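Local atomic coordinates of terminal uridylyltransferase 1 (Trypanosoma brucei, PDB entry 5HZD), a protein that uridylates the 3'-hydroxyl ends of guide, ribosomal and some messenger RNAs, adding uridines from UTP during mitochondrial RNA editing. Residues Q84-A89 with A122-A127; G116-T121 with Y281-D286; A249-A254 with C276-Y281. All coordinates share one frame; numbering follows the deposited sequence. Where two conformers were deposited one is given.

Interaction 1 (Q84-A89 with A122-A127)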
loop_
_atom_site.group_PDB
_atom_site.type_symbol
_atom_site.label_atom_id
_atom_site.label_comp_id
_atom_site.label_asym_id
_atom_site.label_seq_id
_atom_site.Cartn_x
_atom_site.Cartn_y
_atom_site.Cartn_z
ATOM N N GLN A 84 -9.072 -4.836 13.232
ATOM C CA GLN A 84 -9.555 -6.210 13.333
ATOM C C GLN A 84 -10.657 -6.517 12.311
ATOM O O GLN A 84 -10.849 -7.684 11.944
ATOM C CB GLN A 84 -9.955 -6.520 14.766
ATOM C CG GLN A 84 -8.704 -6.528 15.673
ATOM C CD GLN A 84 -9.037 -6.671 17.139
ATOM O OE1 GLN A 84 -9.922 -5.982 17.659
ATOM N NE2 GLN A 84 -8.333 -7.569 17.819
ATOM N N GLU A 85 -11.330 -5.488 11.771
ATOM C CA GLU A 85 -12.232 -5.738 10.665
ATOM C C GLU A 85 -11.508 -6.254 9.436
ATOM O O GLU A 85 -12.024 -7.150 8.742
ATOM C CB GLU A 85 -13.034 -4.495 10.285
ATOM C CG GLU A 85 -13.976 -4.077 11.378
ATOM C CD GLU A 85 -14.720 -2.781 11.050
ATOM O OE1 GLU A 85 -14.783 -2.419 9.853
ATOM O OE2 GLU A 85 -15.214 -2.132 12.014
ATOM N N ALA A 86 -10.308 -5.717 9.164
ATOM C CA ALA A 86 -9.484 -6.235 8.065
ATOM C C ALA A 86 -9.022 -7.677 8.357
ATOM O O ALA A 86 -8.964 -8.504 7.452
ATOM C CB ALA A 86 -8.254 -5.306 7.794
ATOM N N HIS A 87 -8.700 -7.966 9.612
ATOM C CA HIS A 87 -8.349 -9.332 10.012
ATOM C C HIS A 87 -9.485 -10.307 9.702
ATOM O O HIS A 87 -9.255 -11.428 9.208
ATOM C CB HIS A 87 -8.022 -9.434 11.496
ATOM C CG HIS A 87 -6.820 -8.648 11.927
ATOM N ND1 HIS A 87 -6.395 -8.644 13.233
ATOM C CD2 HIS A 87 -5.943 -7.885 11.232
ATOM C CE1 HIS A 87 -5.314 -7.887 13.335
ATOM N NE2 HIS A 87 -5.022 -7.412 12.144
ATOM N N ARG A 88 -10.706 -9.905 10.014
ATOM C CA ARG A 88 -11.836 -10.782 9.743
ATOM C C ARG A 88 -12.023 -10.960 8.242
ATOM O O ARG A 88 -12.293 -12.082 7.762
ATOM C CB ARG A 88 -13.091 -10.239 10.401
ATOM C CG ARG A 88 -12.960 -10.275 11.916
ATOM C CD ARG A 88 -14.270 -10.119 12.656
ATOM N NE ARG A 88 -14.749 -8.751 12.585
ATOM C CZ ARG A 88 -14.391 -7.777 13.413
ATOM N NH1 ARG A 88 -13.546 -8.008 14.424
ATOM N NH2 ARG A 88 -14.899 -6.561 13.237
ATOM N N ALA A 89 -11.895 -9.870 7.473
ATOM C CA ALA A 89 -11.997 -9.998 6.025
ATOM C C ALA A 89 -10.965 -10.962 5.450
ATOM O O ALA A 89 -11.263 -11.743 4.543
ATOM C CB ALA A 89 -11.882 -8.609 5.341
ATOM N N ALA A 122 -8.693 2.879 3.256
ATOM C CA ALA A 122 -7.564 2.593 2.362
ATOM C C ALA A 122 -7.691 1.184 1.770
ATOM O O ALA A 122 -8.118 0.252 2.463
ATOM C CB ALA A 122 -6.233 2.720 3.081
ATOM N N ASP A 123 -7.321 1.018 0.502
ATOM C CA ASP A 123 -7.356 -0.327 -0.094
ATOM C C ASP A 123 -6.510 -1.311 0.727
ATOM O O ASP A 123 -5.430 -0.968 1.194
ATOM C CB ASP A 123 -6.776 -0.306 -1.520
ATOM C CG ASP A 123 -7.651 0.418 -2.507
ATOM O OD1 ASP A 123 -8.694 0.984 -2.118
ATOM O OD2 ASP A 123 -7.262 0.431 -3.698
ATOM N N ILE A 124 -6.999 -2.552 0.878
ATOM C CA ILE A 124 -6.232 -3.614 1.527
ATOM C C ILE A 124 -5.647 -4.463 0.416
ATOM O O ILE A 124 -6.351 -4.766 -0.538
ATOM C CB ILE A 124 -7.167 -4.511 2.391
ATOM C CG1 ILE A 124 -7.672 -3.715 3.601
ATOM C CG2 ILE A 124 -6.465 -5.818 2.821
ATOM C CD1 ILE A 124 -6.601 -3.376 4.665
ATOM N N ASP A 125 -4.364 -4.800 0.503
ATOM C CA ASP A 125 -3.777 -5.775 -0.424
ATOM C C ASP A 125 -3.780 -7.154 0.204
ATOM O O ASP A 125 -3.379 -7.323 1.360
ATOM C CB ASP A 125 -2.326 -5.412 -0.760
ATOM C CG ASP A 125 -2.239 -4.235 -1.705
ATOM O OD1 ASP A 125 -2.492 -4.446 -2.909
ATOM O OD2 ASP A 125 -1.920 -3.121 -1.236
ATOM N N PHE A 126 -4.228 -8.147 -0.560
ATOM C CA PHE A 126 -4.207 -9.527 -0.077
ATOM C C PHE A 126 -3.327 -10.311 -1.027
ATOM O O PHE A 126 -3.542 -10.281 -2.244
ATOM C CB PHE A 126 -5.613 -10.153 -0.154
ATOM C CG PHE A 126 -6.603 -9.618 0.825
ATOM C CD1 PHE A 126 -6.404 -9.776 2.191
ATOM C CD2 PHE A 126 -7.812 -9.090 0.386
ATOM C CE1 PHE A 126 -7.352 -9.336 3.117
ATOM C CE2 PHE A 126 -8.770 -8.652 1.288
ATOM C CZ PHE A 126 -8.562 -8.779 2.657
ATOM N N ALA A 127 -2.337 -11.011 -0.492
ATOM C CA ALA A 127 -1.528 -11.937 -1.295
ATOM C C ALA A 127 -1.961 -13.359 -0.967
ATOM O O ALA A 127 -2.096 -13.709 0.199
ATOM C CB ALA A 127 -0.044 -11.798 -0.918
#

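Interaction 2 (G116-T121 with Y281-D286)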
loop_
_atom_site.group_PDB
_atom_site.type_symbol
_atom_site.label_atom_id
_atom_site.label_comp_id
_atom_site.label_asym_id
_atom_site.label_seq_id
_atom_site.Cartn_x
_atom_site.Cartn_y
_atom_site.Cartn_z
ATOM N N GLY A 116 1.043 0.096 10.558
ATOM C CA GLY A 116 0.499 -0.500 11.771
ATOM C C GLY A 116 -0.872 0.010 12.174
ATOM O O GLY A 116 -1.293 -0.192 13.304
ATOM N N VAL A 117 -1.569 0.653 11.234
ATOM C CA VAL A 117 -2.927 1.132 11.462
ATOM C C VAL A 117 -3.708 1.000 10.151
ATOM O O VAL A 117 -3.105 0.874 9.072
ATOM C CB VAL A 117 -2.962 2.640 11.890
ATOM C CG1 VAL A 117 -2.256 2.852 13.213
ATOM C CG2 VAL A 117 -2.372 3.533 10.797
ATOM N N TRP A 118 -5.042 1.048 10.247
ATOM C CA TRP A 118 -5.895 1.086 9.052
ATOM C C TRP A 118 -7.101 1.990 9.334
ATOM O O TRP A 118 -7.698 1.899 10.403
ATOM C CB TRP A 118 -6.331 -0.333 8.680
ATOM C CG TRP A 118 -7.198 -0.404 7.426
ATOM C CD1 TRP A 118 -6.882 0.030 6.180
ATOM C CD2 TRP A 118 -8.498 -0.985 7.336
ATOM N NE1 TRP A 118 -7.907 -0.239 5.309
ATOM C CE2 TRP A 118 -8.921 -0.843 5.997
ATOM C CE3 TRP A 118 -9.357 -1.588 8.257
ATOM C CZ2 TRP A 118 -10.153 -1.324 5.543
ATOM C CZ3 TRP A 118 -10.591 -2.041 7.806
ATOM C CH2 TRP A 118 -10.978 -1.889 6.465
ATOM N N ASP A 119 -7.463 2.859 8.380
ATOM C CA ASP A 119 -8.522 3.845 8.613
ATOM C C ASP A 119 -9.913 3.358 8.216
ATOM O O ASP A 119 -10.935 4.030 8.452
ATOM C CB ASP A 119 -8.153 5.172 7.916
ATOM C CG ASP A 119 -8.017 5.033 6.411
ATOM O OD1 ASP A 119 -8.285 3.931 5.884
ATOM O OD2 ASP A 119 -7.662 6.030 5.723
ATOM N N GLY A 120 -9.960 2.173 7.630
ATOM C CA GLY A 120 -11.232 1.548 7.320
ATOM C C GLY A 120 -11.601 1.859 5.887
ATOM O O GLY A 120 -12.614 1.384 5.383
ATOM N N THR A 121 -10.768 2.637 5.216
ATOM C CA THR A 121 -11.058 3.079 3.847
ATOM C C THR A 121 -9.958 2.764 2.837
ATOM O O THR A 121 -10.242 2.428 1.682
ATOM C CB THR A 121 -11.307 4.591 3.788
ATOM O OG1 THR A 121 -10.116 5.284 4.175
ATOM C CG2 THR A 121 -12.470 4.984 4.694
ATOM N N TYR A 281 -17.038 -8.109 2.020
ATOM C CA TYR A 281 -17.911 -7.519 0.992
ATOM C C TYR A 281 -17.867 -6.003 1.007
ATOM O O TYR A 281 -18.309 -5.348 0.062
ATOM C CB TYR A 281 -19.373 -7.948 1.209
ATOM C CG TYR A 281 -19.646 -9.399 0.988
ATOM C CD1 TYR A 281 -20.098 -9.865 -0.251
ATOM C CD2 TYR A 281 -19.459 -10.325 2.005
ATOM C CE1 TYR A 281 -20.364 -11.211 -0.445
ATOM C CE2 TYR A 281 -19.711 -11.686 1.802
ATOM C CZ TYR A 281 -20.156 -12.120 0.585
ATOM O OH TYR A 281 -20.409 -13.473 0.450
ATOM N N ASN A 282 -17.344 -5.426 2.076
ATOM C CA ASN A 282 -17.503 -4.012 2.339
ATOM C C ASN A 282 -16.225 -3.206 2.153
ATOM O O ASN A 282 -16.224 -1.989 2.344
ATOM C CB ASN A 282 -17.977 -3.827 3.780
ATOM C CG ASN A 282 -19.287 -4.530 4.051
ATOM O OD1 ASN A 282 -20.117 -4.682 3.156
ATOM N ND2 ASN A 282 -19.492 -4.953 5.298
ATOM N N ILE A 283 -15.133 -3.873 1.804
ATOM C CA ILE A 283 -13.857 -3.213 1.698
ATOM C C ILE A 283 -13.279 -3.280 0.286
ATOM O O ILE A 283 -13.424 -4.284 -0.412
ATOM C CB ILE A 283 -12.851 -3.801 2.712
ATOM C CG1 ILE A 283 -12.572 -5.260 2.434
ATOM C CG2 ILE A 283 -13.335 -3.595 4.153
ATOM C CD1 ILE A 283 -11.399 -5.761 3.257
ATOM N N ASP A 284 -12.608 -2.214 -0.130
ATOM C CA ASP A 284 -11.862 -2.233 -1.379
ATOM C C ASP A 284 -10.614 -3.056 -1.176
ATOM O O ASP A 284 -9.898 -2.863 -0.180
ATOM C CB ASP A 284 -11.406 -0.813 -1.774
ATOM C CG ASP A 284 -12.542 0.107 -2.187
ATOM O OD1 ASP A 284 -13.537 -0.329 -2.781
ATOM O OD2 ASP A 284 -12.410 1.326 -1.939
ATOM N N PHE A 285 -10.333 -3.968 -2.098
ATOM C CA PHE A 285 -9.101 -4.769 -2.025
ATOM C C PHE A 285 -8.573 -5.185 -3.367
ATOM O O PHE A 285 -9.322 -5.235 -4.356
ATOM C CB PHE A 285 -9.265 -5.997 -1.074
ATOM C CG PHE A 285 -10.243 -7.067 -1.549
ATOM C CD1 PHE A 285 -9.861 -8.018 -2.511
ATOM C CD2 PHE A 285 -11.516 -7.157 -0.992
ATOM C CE1 PHE A 285 -10.738 -9.022 -2.931
ATOM C CE2 PHE A 285 -12.382 -8.180 -1.385
ATOM C CZ PHE A 285 -12.001 -9.089 -2.371
ATOM N N ASP A 286 -7.255 -5.412 -3.414
ATOM C CA ASP A 286 -6.612 -6.016 -4.576
ATOM C C ASP A 286 -6.086 -7.366 -4.112
ATOM O O ASP A 286 -5.372 -7.447 -3.102
ATOM C CB ASP A 286 -5.408 -5.215 -5.069
ATOM C CG ASP A 286 -5.792 -3.886 -5.703
ATOM O OD1 ASP A 286 -7.000 -3.613 -5.924
ATOM O OD2 ASP A 286 -4.850 -3.109 -5.982
HETATM O O HOH W 1 -13.963 0.210 3.484
HETATM O O HOH W 2 -12.399 0.118 1.793
#

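Interaction 3 (A249-A254 with C276-Y281)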
loop_
_atom_site.group_PDB
_atom_site.type_symbol
_atom_site.label_atom_id
_atom_site.label_comp_id
_atom_site.label_asym_id
_atom_site.label_seq_id
_atom_site.Cartn_x
_atom_site.Cartn_y
_atom_site.Cartn_z
ATOM N N ALA A 249 -17.603 -17.075 10.374
ATOM C CA ALA A 249 -18.305 -18.354 10.285
ATOM C C ALA A 249 -19.355 -18.329 9.179
ATOM O O ALA A 249 -19.606 -19.352 8.547
ATOM C CB ALA A 249 -18.959 -18.734 11.628
ATOM N N ALA A 250 -19.969 -17.173 8.939
ATOM C CA ALA A 250 -21.002 -17.077 7.919
ATOM C C ALA A 250 -20.411 -17.302 6.527
ATOM O O ALA A 250 -21.012 -17.973 5.691
ATOM C CB ALA A 250 -21.729 -15.746 7.991
ATOM N N VAL A 251 -19.229 -16.756 6.268
ATOM C CA VAL A 251 -18.573 -17.030 4.991
ATOM C C VAL A 251 -18.089 -18.490 4.900
ATOM O O VAL A 251 -18.211 -19.129 3.863
ATOM C CB VAL A 251 -17.433 -16.030 4.750
ATOM C CG1 VAL A 251 -16.703 -16.364 3.443
ATOM C CG2 VAL A 251 -18.001 -14.604 4.721
ATOM N N ARG A 252 -17.542 -19.012 5.996
ATOM C CA ARG A 252 -17.103 -20.398 6.053
ATOM C C ARG A 252 -18.289 -21.324 5.754
ATOM O O ARG A 252 -18.139 -22.287 4.978
ATOM C CB ARG A 252 -16.413 -20.669 7.410
ATOM C CG ARG A 252 -15.640 -21.999 7.506
ATOM C CD ARG A 252 -14.824 -22.094 8.827
ATOM N NE ARG A 252 -13.691 -21.165 8.838
ATOM C CZ ARG A 252 -13.495 -20.203 9.737
ATOM N NH1 ARG A 252 -14.347 -20.030 10.743
ATOM N NH2 ARG A 252 -12.424 -19.417 9.638
ATOM N N ALA A 253 -19.468 -21.020 6.302
ATOM C CA ALA A 253 -20.681 -21.799 6.002
ATOM C C ALA A 253 -21.111 -21.688 4.536
ATOM O O ALA A 253 -21.508 -22.677 3.924
ATOM C CB ALA A 253 -21.839 -21.401 6.932
ATOM N N ALA A 254 -21.055 -20.490 3.965
ATOM C CA ALA A 254 -21.429 -20.297 2.548
ATOM C C ALA A 254 -20.473 -21.003 1.592
ATOM O O ALA A 254 -20.829 -21.297 0.440
ATOM C CB ALA A 254 -21.487 -18.813 2.233
ATOM N N CYS A 276 -26.007 -5.304 4.150
ATOM C CA CYS A 276 -25.465 -5.633 5.462
ATOM C C CYS A 276 -24.810 -7.019 5.443
ATOM O O CYS A 276 -25.488 -8.039 5.595
ATOM C CB CYS A 276 -26.588 -5.604 6.493
ATOM S SG CYS A 276 -26.024 -5.739 8.180
ATOM N N ARG A 277 -23.491 -7.042 5.280
ATOM C CA ARG A 277 -22.785 -8.279 4.938
ATOM C C ARG A 277 -21.475 -8.395 5.705
ATOM O O ARG A 277 -21.017 -7.416 6.331
ATOM C CB ARG A 277 -22.513 -8.262 3.424
ATOM C CG ARG A 277 -23.782 -8.407 2.559
ATOM C CD ARG A 277 -23.467 -8.325 1.068
ATOM N NE ARG A 277 -24.474 -9.060 0.305
ATOM C CZ ARG A 277 -24.331 -9.395 -0.976
ATOM N NH1 ARG A 277 -23.233 -9.014 -1.630
ATOM N NH2 ARG A 277 -25.282 -10.089 -1.598
ATOM N N PRO A 278 -20.848 -9.580 5.654
ATOM C CA PRO A 278 -19.507 -9.755 6.223
ATOM C C PRO A 278 -18.460 -8.747 5.689
ATOM O O PRO A 278 -18.593 -8.230 4.559
ATOM C CB PRO A 278 -19.130 -11.172 5.782
ATOM C CG PRO A 278 -20.472 -11.886 5.726
ATOM C CD PRO A 278 -21.419 -10.860 5.168
ATOM N N GLU A 279 -17.443 -8.482 6.503
ATOM C CA GLU A 279 -16.395 -7.474 6.213
ATOM C C GLU A 279 -15.826 -7.500 4.788
ATOM O O GLU A 279 -15.623 -6.445 4.162
ATOM C CB GLU A 279 -15.269 -7.583 7.256
ATOM C CG GLU A 279 -15.638 -7.082 8.674
ATOM C CD GLU A 279 -16.376 -8.101 9.548
ATOM O OE1 GLU A 279 -16.708 -9.234 9.095
ATOM O OE2 GLU A 279 -16.652 -7.789 10.725
ATOM N N LEU A 280 -15.569 -8.695 4.258
ATOM C CA LEU A 280 -14.909 -8.817 2.964
ATOM C C LEU A 280 -15.724 -8.150 1.849
ATOM O O LEU A 280 -15.165 -7.649 0.855
ATOM C CB LEU A 280 -14.662 -10.301 2.658
ATOM C CG LEU A 280 -13.867 -10.573 1.389
ATOM C CD1 LEU A 280 -12.421 -10.076 1.522
ATOM C CD2 LEU A 280 -13.887 -12.045 0.995
ATOM N N TYR A 281 -17.038 -8.109 2.020
ATOM C CA TYR A 281 -17.911 -7.519 0.992
ATOM C C TYR A 281 -17.867 -6.003 1.007
ATOM O O TYR A 281 -18.309 -5.348 0.062
ATOM C CB TYR A 281 -19.373 -7.948 1.209
ATOM C CG TYR A 281 -19.646 -9.399 0.988
ATOM C CD1 TYR A 281 -20.098 -9.865 -0.251
ATOM C CD2 TYR A 281 -19.459 -10.325 2.005
ATOM C CE1 TYR A 281 -20.364 -11.211 -0.445
ATOM C CE2 TYR A 281 -19.711 -11.686 1.802
ATOM C CZ TYR A 281 -20.156 -12.120 0.585
ATOM O OH TYR A 281 -20.409 -13.473 0.450
#

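Interaction 1 (Q84-A89 with A122-A127)
The backbones of A86, in helix 80-100, and I124, at the start of strand 124-129, come closest at 7.8 Å between CA atoms, a spacing bridged by one small and one branched side chain. I124 supplies the reach. With CG1 anti to its own carbonyl carbon (chi1 -69°), the longer branch turns toward the helix, and its terminal CD1 meets the A86 methyl, the distance from I124 CD1 to A86 CB being 4.0 Å. One helical turn on, A89 faces F126. The A89 methyl lies near the plane of the phenyl ring, at its edge, and A89 CB stands 4.3 Å from F126 CZ; the ring therefore presents its para corner, not a face, to the helix. A face of the same ring is occupied from within the strand: I124 CG2 sits 3.6 Å above its plane, displaced toward the rim. The two branches of I124 thus divide the work, CD1 against the helix and CG2 against the neighbouring aromatic ring. F285 adds an edge-to-face partner for F126, while R90 and L93, further along helix 80-100, also touch the ring. D123, I124 and D125 match the D-h-D signature of the DNA polymerase beta-like nucleotidyltransferases, and by similarity both aspartates bind the catalytic magnesium and A122-D125 belong to the UTP site. All four residues that touch here are buried and every side-chain contact is apolar, so the helix holds the carboxylate-bearing strand through dispersion and the exclusion of water, consistent with a hydrophobic backing for the strand that carries the palm's putative catalytic aspartate.

Interaction 2 (G116-T121 with Y281-D286)
W118 extends its indole with CG anti to the backbone N (chi1 -179°), whereas I283 places CG1 between its backbone N and carbonyl carbon (chi1 63°), which turns the shorter CG2 branch toward the tryptophan. The CG2 methyl meets the outer, six-membered part of the indole at its edge and near its plane: I283 CG2 is 3.7 Å from W118 CH2, with W118 CZ2 slightly farther. At its other end the indole is anchored by a hydrogen bond from NE1 to A122 O. One face is roofed by the chain's own return: G120 N lies 3.5 Å above the plane over the ring centre, and T121 N follows nearer the rim. This fold-back is an Asx turn, in which T121 N donates to D119 OD1 at 2.9 Å with an N-H...O angle of 158°; the donor approaches from above the carboxylate plane, and the same oxygen also accepts from A122 N. The turn leads from helix 111-114 into strand 124-129 of the palm sheet, so it precedes the aspartates assigned by similarity to the catalytic metal, and 281-286 leads into strand 285-288, which carries D286, a residue thought important for activity.

Around T121 and I283, where the backbones come nearest, two waters bridge the polar groups. One molecule donates to T121 O at 3.2 Å and accepts from D284 N at 3.0 Å; a second donates to G120 O at 2.6 Å and weakly to N282 O. D284 itself directs OD1 to A179 N, and D286 OD1 forms a salt bridge with K176.

Interaction 3 (A249-A254 with C276-Y281)
V251 meets P278 by laying one methyl across an edge of the pyrrolidine ring: V251 CG2 is 3.8 Å from P278 CB and equally far from P278 CG. The valine has CG1 anti to its backbone N (chi1 177°), which leaves CG2 anti to the carbonyl carbon and directed at the proline. That methyl also approaches the tyrosine next to it, though more loosely. V251 CG2 lies at the edge of the Y281 ring, near its plane, 4.5 Å from Y281 CE2, so the phenol is met along its rim while the proline receives the closer contact.

The loop fixes the two receiving rings relative to each other. Y281 N donates to P278 O at 3.0 Å, closing a beta-turn whose central residues, E279 and L280, have helical backbone angles. The same carbonyl oxygen lies in the plane of the Y281 ring at its edge, 3.4 Å between P278 O and Y281 CD2. Helix 247-254 follows strand 239-244 of a four-stranded antiparallel sheet that is inserted, in sequence, between palm strands 174-177 and 285-288, much like the middle domain of related editing TUTases. The contact joins the helix of this insertion to the chain returning toward the palm.

Beyond V251, Y281 is held by stacking on F159 and by a hydrogen bond from its hydroxyl to V157 O. V251 and P278 both also touch Q92 of helix 80-100, while E279 OE1 accepts from T247 OG1 at the start of the inserted helix.

Interactions 1 and 2 lie in the palm, their centres 5 Å apart, and both reach the neighbouring parallel strands 124-129 and 285-288; F126 N to D286 O, at 2.9 Å, is one probable hydrogen bond between them. Interaction 3 is 14 Å from interaction 1 and 16 Å from interaction 2, toward the inserted four-stranded sheet. It shares Y281 with interaction 2, whose chain loop encloses it, and is joined to interaction 1 by the salt bridge R88 NE to E279 OE2, at 2.8 Å. Segments of interactions 1 and 2 interleave along the sequence; helix 80-100 forms one side of interaction 1 and touches residues of the other two, linking the putative catalytic strands with the insertion.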